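N-acetyltransferase family protein (Bacillus anthracis, PDB 3LNB) catalyses transfer of the acetyl group of acetyl-coenzyme A to arylamines and in this way inactivates the antibacterial sulfamethoxazole. Local coordinates at residues G63-F68 with C253-N257; S158-L162 with S174-Y179. The protein carries 1 engineered substitution. One frame throughout, in Å; residues are numbered along the deposited sequence.

Both contacts border the coenzyme A pocket, with centres about 12 Å apart. Contact 1 joins the end of helix 55-65 and strand 68-69 to strand 252-256 of the five-stranded antiparallel sheet. Contact 2 belongs to the eight-stranded sheet and the loop before strand 165-166. In the chain, both segments of contact 2 fall between the two segments of contact 1. L160 ties them together: its CD1 packs 3.4 Å from L255 CD2 and also reaches G63. A probable hydrogen bond of 2.9 Å from Q175 NE2 to T256 O joins the hairpin to the strand. Beside the cofactor, F68 and C253 from contact 1 and S158 and H159 from contact 2 line its pocket.

Contact 1 (G63-F68 with C253-N257); sequences GMILPF and CKLTN. Engineered in segment 63-68: F68 (natural residue Tyr). With COA (coenzyme A), chain B.
At the coenzyme A pocket, F68 and C253 form an antiparallel hydrogen-bonded pair that adds the short strand 68-69 to the edge of the five-stranded sheet. F68 N donates to C253 O at 2.7 Å, and C253 N returns a bond to F68 O at 2.8 Å. Both side chains leave the same face of the sheet, and both touch the cofactor. In F68, an engineered residue in place of the natural Tyr, CG lies anti to the backbone N (chi1 172°), which carries the ring's CZ to 3.5 Å from N4P of coenzyme A, while the thiol sulfur S1P lies in the ring plane at its edge. C253 SG instead touches the pantetheine methyl CDP.

Farther along, strand 252-256 runs past the last turn of helix 55-65 and uses its carbonyls. L255 N donates to G63 O at 3.1 Å, and the L255 side chain lies against the bare CA of G63. K254 sends its aliphatic part over the helix end, CD coming within 3.3 Å of M64 O. Bends at its last two torsions then fold NZ back, where it bonds L255 O at 3.2 Å and, weakly, M64 O. An ammonium group at the C-terminal end of a helix is probably welcome there electrostatically. M64, bent at chi2 and chi3, brings SD near L255 O and CE 3.4 Å from N257 OD1, the M64 and N257 side chains crossing at about a right angle.

P67 and L66 link helix to strand, and both rest on R42 of helix 34-42; from strand 252-256, C253 packs on H260 and S262 of the adjacent strand 259-263, whose side chains also bind coenzyme A.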
loop_
_atom_site.group_PDB
_atom_site.type_symbol
_atom_site.label_atom_id
_atom_site.label_comp_id
_atom_site.label_asym_id
_atom_site.label_seq_id
_atom_site.Cartn_x
_atom_site.Cartn_y
_atom_site.Cartn_z
ATOM N N GLY A 63 3.468 -6.341 3.931
ATOM C CA GLY A 63 4.094 -6.420 2.623
ATOM C C GLY A 63 4.288 -7.845 2.130
ATOM O O GLY A 63 4.184 -8.120 0.936
ATOM N N MET A 64 4.559 -8.753 3.060
ATOM C CA MET A 64 4.789 -10.158 2.739
ATOM C C MET A 64 3.515 -10.984 2.581
ATOM O O MET A 64 3.534 -12.047 1.957
ATOM C CB MET A 64 5.640 -10.805 3.843
ATOM C CG MET A 64 7.057 -10.312 3.933
ATOM S SD MET A 64 7.976 -10.736 2.458
ATOM C CE MET A 64 8.253 -12.496 2.709
ATOM N N ILE A 65 2.412 -10.501 3.141
ATOM C CA ILE A 65 1.156 -11.250 3.108
ATOM C C ILE A 65 -0.023 -10.618 2.361
ATOM O O ILE A 65 -0.708 -11.296 1.597
ATOM C CB ILE A 65 0.720 -11.579 4.560
ATOM C CG1 ILE A 65 1.777 -12.477 5.209
ATOM C CG2 ILE A 65 -0.655 -12.238 4.572
ATOM C CD1 ILE A 65 1.621 -12.657 6.700
ATOM N N LEU A 66 -0.273 -9.337 2.590
ATOM C CA LEU A 66 -1.382 -8.655 1.924
ATOM C C LEU A 66 -0.997 -8.213 0.512
ATOM O O LEU A 66 -0.269 -7.237 0.334
ATOM C CB LEU A 66 -1.820 -7.442 2.750
ATOM C CG LEU A 66 -2.405 -7.746 4.129
ATOM C CD1 LEU A 66 -2.769 -6.440 4.818
ATOM C CD2 LEU A 66 -3.637 -8.645 3.986
ATOM N N PRO A 67 -1.490 -8.926 -0.515
ATOM C CA PRO A 67 -1.168 -8.575 -1.902
ATOM C C PRO A 67 -1.733 -7.222 -2.316
ATOM O O PRO A 67 -2.809 -6.822 -1.868
ATOM C CB PRO A 67 -1.807 -9.703 -2.711
ATOM C CG PRO A 67 -1.960 -10.826 -1.716
ATOM C CD PRO A 67 -2.372 -10.101 -0.470
ATOM N N PHE A 68 -0.988 -6.518 -3.159
ATOM C CA PHE A 68 -1.420 -5.232 -3.698
ATOM C C PHE A 68 -2.146 -5.651 -4.978
ATOM O O PHE A 68 -1.521 -6.183 -5.897
ATOM C CB PHE A 68 -0.201 -4.362 -4.038
ATOM C CG PHE A 68 -0.536 -3.089 -4.769
ATOM C CD1 PHE A 68 -0.859 -1.926 -4.067
ATOM C CD2 PHE A 68 -0.527 -3.051 -6.164
ATOM C CE1 PHE A 68 -1.166 -0.748 -4.743
ATOM C CE2 PHE A 68 -0.835 -1.876 -6.851
ATOM C CZ PHE A 68 -1.155 -0.721 -6.138
ATOM N N CYS A 253 0.617 -7.747 -6.803
ATOM C CA CYS A 253 2.014 -7.678 -6.399
ATOM C C CYS A 253 2.181 -7.980 -4.919
ATOM O O CYS A 253 1.301 -7.692 -4.113
ATOM C CB CYS A 253 2.572 -6.286 -6.698
ATOM S SG CYS A 253 4.257 -5.994 -6.104
ATOM N N LYS A 254 3.328 -8.549 -4.569
ATOM C CA LYS A 254 3.605 -8.885 -3.186
ATOM C C LYS A 254 5.106 -9.006 -2.990
ATOM O O LYS A 254 5.846 -9.326 -3.926
ATOM C CB LYS A 254 2.920 -10.211 -2.821
ATOM C CG LYS A 254 3.028 -10.599 -1.352
ATOM C CD LYS A 254 2.226 -11.866 -1.042
ATOM C CE LYS A 254 2.869 -13.097 -1.636
ATOM N NZ LYS A 254 4.181 -13.397 -0.998
ATOM N N LEU A 255 5.553 -8.738 -1.773
ATOM C CA LEU A 255 6.964 -8.841 -1.437
ATOM C C LEU A 255 7.294 -10.287 -1.116
ATOM O O LEU A 255 6.424 -11.062 -0.730
ATOM C CB LEU A 255 7.280 -7.987 -0.215
ATOM C CG LEU A 255 7.574 -6.505 -0.426
ATOM C CD1 LEU A 255 6.599 -5.894 -1.415
ATOM C CD2 LEU A 255 7.511 -5.816 0.914
ATOM N N THR A 256 8.561 -10.635 -1.287
ATOM C CA THR A 256 9.059 -11.973 -0.994
ATOM C C THR A 256 10.354 -11.777 -0.220
ATOM O O THR A 256 10.859 -10.660 -0.115
ATOM C CB THR A 256 9.382 -12.766 -2.276
ATOM O OG1 THR A 256 10.395 -12.083 -3.020
ATOM C CG2 THR A 256 8.147 -12.926 -3.129
ATOM N N ASN A 257 10.899 -12.854 0.326
ATOM C CA ASN A 257 12.134 -12.730 1.069
ATOM C C ASN A 257 13.310 -12.322 0.187
ATOM O O ASN A 257 14.283 -11.762 0.680
ATOM C CB ASN A 257 12.435 -14.037 1.801
ATOM C CG ASN A 257 11.441 -14.307 2.907
ATOM O OD1 ASN A 257 11.302 -13.510 3.839
ATOM N ND2 ASN A 257 10.734 -15.427 2.809
HETATM N N1A COA B . -1.629 -0.702 -12.625
HETATM C C2A COA B . -1.730 -1.797 -13.358
HETATM N N3A COA B . -0.664 -2.405 -13.850
HETATM C C4A COA B . 0.562 -1.921 -13.615
HETATM C C5A COA B . 0.709 -0.770 -12.854
HETATM C C6A COA B . -0.434 -0.159 -12.351
HETATM N N6A COA B . -0.342 0.935 -11.600
HETATM N N7A COA B . 2.010 -0.515 -12.760
HETATM C C8A COA B . 2.658 -1.465 -13.431
HETATM N N9A COA B . 1.783 -2.327 -13.949
HETATM C C1B COA B . 2.125 -3.577 -14.667
HETATM C C2B COA B . 2.979 -3.349 -15.914
HETATM O O2B COA B . 2.148 -2.950 -17.009
HETATM C C3B COA B . 3.523 -4.759 -16.138
HETATM O O3B COA B . 2.642 -5.515 -16.974
HETATM P P3B COA B . 3.267 -6.616 -17.967
HETATM O O7A COA B . 4.287 -7.458 -17.303
HETATM O O8A COA B . 2.029 -7.475 -18.532
HETATM O O9A COA B . 3.867 -5.781 -19.205
HETATM C C4B COA B . 3.562 -5.355 -14.728
HETATM O O4B COA B . 3.008 -4.361 -13.850
HETATM C C5B COA B . 4.996 -5.645 -14.287
HETATM O O5B COA B . 5.748 -4.430 -14.248
HETATM P P1A COA B . 7.339 -4.490 -14.025
HETATM O O1A COA B . 7.816 -2.968 -13.811
HETATM O O2A COA B . 8.026 -5.141 -15.162
HETATM O O3A COA B . 7.565 -5.294 -12.648
HETATM P P2A COA B . 7.404 -4.647 -11.183
HETATM O O4A COA B . 8.867 -4.108 -10.786
HETATM O O5A COA B . 6.909 -5.660 -10.223
HETATM O O6A COA B . 6.456 -3.351 -11.298
HETATM C CBP COA B . 4.663 -2.739 -9.729
HETATM C CCP COA B . 5.050 -3.424 -11.043
HETATM C CDP COA B . 5.217 -3.542 -8.550
HETATM C CEP COA B . 3.138 -2.675 -9.630
HETATM C CAP COA B . 5.226 -1.316 -9.706
HETATM O OAP COA B . 4.745 -0.596 -10.843
HETATM C C9P COA B . 4.801 -0.566 -8.441
HETATM O O9P COA B . 5.287 -0.843 -7.345
HETATM N N8P COA B . 3.895 0.388 -8.643
HETATM C C7P COA B . 3.369 1.241 -7.567
HETATM C C6P COA B . 1.858 1.426 -7.727
HETATM C C5P COA B . 1.356 2.608 -6.893
HETATM O O5P COA B . 1.590 3.763 -7.243
HETATM N N4P COA B . 0.652 2.298 -5.807
HETATM C C3P COA B . 0.116 3.335 -4.915
HETATM C C2P COA B . -1.163 3.948 -5.489
HETATM S S1P COA B . -2.601 2.815 -5.486
#

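Contact 2 (S158-L162 with S174-Y179); sequences SHLPL and SQTGEY. With COA (coenzyme A), chain B; FMT (formic acid), chain C.
A tight beta hairpin, turning through a type I turn from S174 to G177 between strands 172-174 and 177-182, packs against the loop 158-162, whose S158 and H159 line the coenzyme A pocket. The turn is reinforced by an ST turn, S174 OG accepting from T176 N at 3.3 Å. Its polar groups converge on the carbonyl of L160. T176 OG1, set between the backbone N and the carbonyl carbon of its own residue (chi1 72°), is placed to donate to L160 O at 2.6 Å, approaching from above the carbonyl plane, 43° out of it. S174 OG adds a weak bond to the same oxygen, and T176 CB and CG2 lie against S158 O.

Y179 packs against the loop. P161 CG sits over one face of its ring, 4.1 Å from the centroid, a CH-pi contact in which the two side chains cross at about a right angle. The phenol end reaches the backbone of H159, OH lying 3.2 Å from H159 C. Y179 also packs on L193 and M195 of strand 191-196, in the eight-stranded sheet.

At its other end the loop meets the cofactor. S158 grips the carbonyl O9P of coenzyme A twice, through its backbone N and through OG at 2.7 Å, and the same OG lies over the centre of the H159 ring. A water in the plane of that ring, at its edge, bonds H159 ND1 and Y179 OH and donates to T176 O at 2.6 Å.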
loop_
_atom_site.group_PDB
_atom_site.type_symbol
_atom_site.label_atom_id
_atom_site.label_comp_id
_atom_site.label_asym_id
_atom_site.label_seq_id
_atom_site.Cartn_x
_atom_site.Cartn_y
_atom_site.Cartn_z
ATOM N N SER A 158 5.352 -2.125 -4.661
ATOM C CA SER A 158 6.697 -2.664 -4.507
ATOM C C SER A 158 7.632 -1.681 -3.819
ATOM O O SER A 158 8.721 -2.060 -3.384
ATOM C CB SER A 158 7.287 -3.059 -5.869
ATOM O OG SER A 158 7.631 -1.919 -6.636
ATOM N N HIS A 159 7.202 -0.425 -3.713
ATOM C CA HIS A 159 7.997 0.627 -3.082
ATOM C C HIS A 159 7.585 0.819 -1.621
ATOM O O HIS A 159 7.232 1.919 -1.205
ATOM C CB HIS A 159 7.809 1.939 -3.851
ATOM C CG HIS A 159 8.012 1.800 -5.326
ATOM N ND1 HIS A 159 9.221 1.429 -5.876
ATOM C CD2 HIS A 159 7.153 1.937 -6.363
ATOM C CE1 HIS A 159 9.096 1.343 -7.188
ATOM N NE2 HIS A 159 7.850 1.646 -7.510
ATOM N N LEU A 160 7.632 -0.262 -0.851
ATOM C CA LEU A 160 7.249 -0.225 0.555
ATOM C C LEU A 160 8.425 0.119 1.469
ATOM O O LEU A 160 9.454 -0.554 1.449
ATOM C CB LEU A 160 6.662 -1.579 0.956
ATOM C CG LEU A 160 5.399 -2.010 0.208
ATOM C CD1 LEU A 160 5.044 -3.441 0.593
ATOM C CD2 LEU A 160 4.254 -1.054 0.542
ATOM N N PRO A 161 8.290 1.183 2.276
ATOM C CA PRO A 161 9.374 1.575 3.186
ATOM C C PRO A 161 9.609 0.536 4.283
ATOM O O PRO A 161 10.743 0.325 4.716
ATOM C CB PRO A 161 8.886 2.907 3.744
ATOM C CG PRO A 161 8.086 3.465 2.600
ATOM C CD PRO A 161 7.287 2.256 2.174
ATOM N N LEU A 162 8.525 -0.098 4.731
ATOM C CA LEU A 162 8.585 -1.123 5.774
ATOM C C LEU A 162 9.038 -0.597 7.140
ATOM O O LEU A 162 9.416 -1.368 8.022
ATOM C CB LEU A 162 9.490 -2.272 5.325
ATOM C CG LEU A 162 9.102 -2.939 4.001
ATOM C CD1 LEU A 162 10.056 -4.094 3.722
ATOM C CD2 LEU A 162 7.652 -3.438 4.055
ATOM N N SER A 174 15.240 -0.289 3.259
ATOM C CA SER A 174 14.661 -1.611 3.417
ATOM C C SER A 174 15.083 -2.405 2.196
ATOM O O SER A 174 15.850 -1.913 1.374
ATOM C CB SER A 174 13.130 -1.533 3.507
ATOM O OG SER A 174 12.545 -1.132 2.279
ATOM N N GLN A 175 14.589 -3.626 2.071
ATOM C CA GLN A 175 14.942 -4.446 0.924
ATOM C C GLN A 175 14.379 -3.871 -0.377
ATOM O O GLN A 175 14.831 -4.224 -1.458
ATOM C CB GLN A 175 14.429 -5.873 1.121
ATOM C CG GLN A 175 12.914 -5.990 1.181
ATOM C CD GLN A 175 12.445 -7.433 1.269
ATOM O OE1 GLN A 175 12.752 -8.136 2.230
ATOM N NE2 GLN A 175 11.705 -7.883 0.256
ATOM N N THR A 176 13.404 -2.974 -0.285
ATOM C CA THR A 176 12.817 -2.422 -1.502
ATOM C C THR A 176 13.531 -1.171 -2.009
ATOM O O THR A 176 13.309 -0.742 -3.143
ATOM C CB THR A 176 11.322 -2.086 -1.312
ATOM O OG1 THR A 176 11.193 -0.930 -0.478
ATOM C CG2 THR A 176 10.583 -3.270 -0.669
ATOM N N GLY A 177 14.382 -0.592 -1.168
ATOM C CA GLY A 177 15.105 0.602 -1.560
ATOM C C GLY A 177 15.264 1.574 -0.406
ATOM O O GLY A 177 15.164 1.185 0.757
ATOM N N GLU A 178 15.524 2.837 -0.729
ATOM C CA GLU A 178 15.697 3.871 0.286
ATOM C C GLU A 178 14.612 4.928 0.145
ATOM O O GLU A 178 14.173 5.224 -0.966
ATOM C CB GLU A 178 17.062 4.536 0.142
ATOM C CG GLU A 178 18.238 3.579 0.139
ATOM C CD GLU A 178 19.546 4.295 0.439
ATOM O OE1 GLU A 178 19.879 5.263 -0.277
ATOM O OE2 GLU A 178 20.236 3.894 1.399
ATOM N N TYR A 179 14.191 5.502 1.271
ATOM C CA TYR A 179 13.143 6.520 1.262
ATOM C C TYR A 179 13.392 7.658 2.249
ATOM O O TYR A 179 14.017 7.467 3.290
ATOM C CB TYR A 179 11.788 5.883 1.587
ATOM C CG TYR A 179 11.488 4.648 0.773
ATOM C CD1 TYR A 179 11.988 3.402 1.153
ATOM C CD2 TYR A 179 10.731 4.730 -0.388
ATOM C CE1 TYR A 179 11.739 2.261 0.389
ATOM C CE2 TYR A 179 10.473 3.602 -1.159
ATOM C CZ TYR A 179 10.982 2.370 -0.767
ATOM O OH TYR A 179 10.745 1.258 -1.540
HETATM N N1A COA B . -1.629 -0.702 -12.625
HETATM C C2A COA B . -1.730 -1.797 -13.358
HETATM N N3A COA B . -0.664 -2.405 -13.850
HETATM C C4A COA B . 0.562 -1.921 -13.615
HETATM C C5A COA B . 0.709 -0.770 -12.854
HETATM C C6A COA B . -0.434 -0.159 -12.351
HETATM N N6A COA B . -0.342 0.935 -11.600
HETATM N N7A COA B . 2.010 -0.515 -12.760
HETATM C C8A COA B . 2.658 -1.465 -13.431
HETATM N N9A COA B . 1.783 -2.327 -13.949
HETATM C C1B COA B . 2.125 -3.577 -14.667
HETATM C C2B COA B . 2.979 -3.349 -15.914
HETATM O O2B COA B . 2.148 -2.950 -17.009
HETATM C C3B COA B . 3.523 -4.759 -16.138
HETATM O O3B COA B . 2.642 -5.515 -16.974
HETATM P P3B COA B . 3.267 -6.616 -17.967
HETATM O O7A COA B . 4.287 -7.458 -17.303
HETATM O O8A COA B . 2.029 -7.475 -18.532
HETATM O O9A COA B . 3.867 -5.781 -19.205
HETATM C C4B COA B . 3.562 -5.355 -14.728
HETATM O O4B COA B . 3.008 -4.361 -13.850
HETATM C C5B COA B . 4.996 -5.645 -14.287
HETATM O O5B COA B . 5.748 -4.430 -14.248
HETATM P P1A COA B . 7.339 -4.490 -14.025
HETATM O O1A COA B . 7.816 -2.968 -13.811
HETATM O O2A COA B . 8.026 -5.141 -15.162
HETATM O O3A COA B . 7.565 -5.294 -12.648
HETATM P P2A COA B . 7.404 -4.647 -11.183
HETATM O O4A COA B . 8.867 -4.108 -10.786
HETATM O O5A COA B . 6.909 -5.660 -10.223
HETATM O O6A COA B . 6.456 -3.351 -11.298
HETATM C CBP COA B . 4.663 -2.739 -9.729
HETATM C CCP COA B . 5.050 -3.424 -11.043
HETATM C CDP COA B . 5.217 -3.542 -8.550
HETATM C CEP COA B . 3.138 -2.675 -9.630
HETATM C CAP COA B . 5.226 -1.316 -9.706
HETATM O OAP COA B . 4.745 -0.596 -10.843
HETATM C C9P COA B . 4.801 -0.566 -8.441
HETATM O O9P COA B . 5.287 -0.843 -7.345
HETATM N N8P COA B . 3.895 0.388 -8.643
HETATM C C7P COA B . 3.369 1.241 -7.567
HETATM C C6P COA B . 1.858 1.426 -7.727
HETATM C C5P COA B . 1.356 2.608 -6.893
HETATM O O5P COA B . 1.590 3.763 -7.243
HETATM N N4P COA B . 0.652 2.298 -5.807
HETATM C C3P COA B . 0.116 3.335 -4.915
HETATM C C2P COA B . -1.163 3.948 -5.489
HETATM S S1P COA B . -2.601 2.815 -5.486
HETATM C C FMT C . 13.529 -4.155 5.932
HETATM O O1 FMT C . 14.288 -3.337 6.416
HETATM O O2 FMT C . 13.791 -4.676 4.722
HETATM O O HOH W 1 11.932 1.051 -4.457
#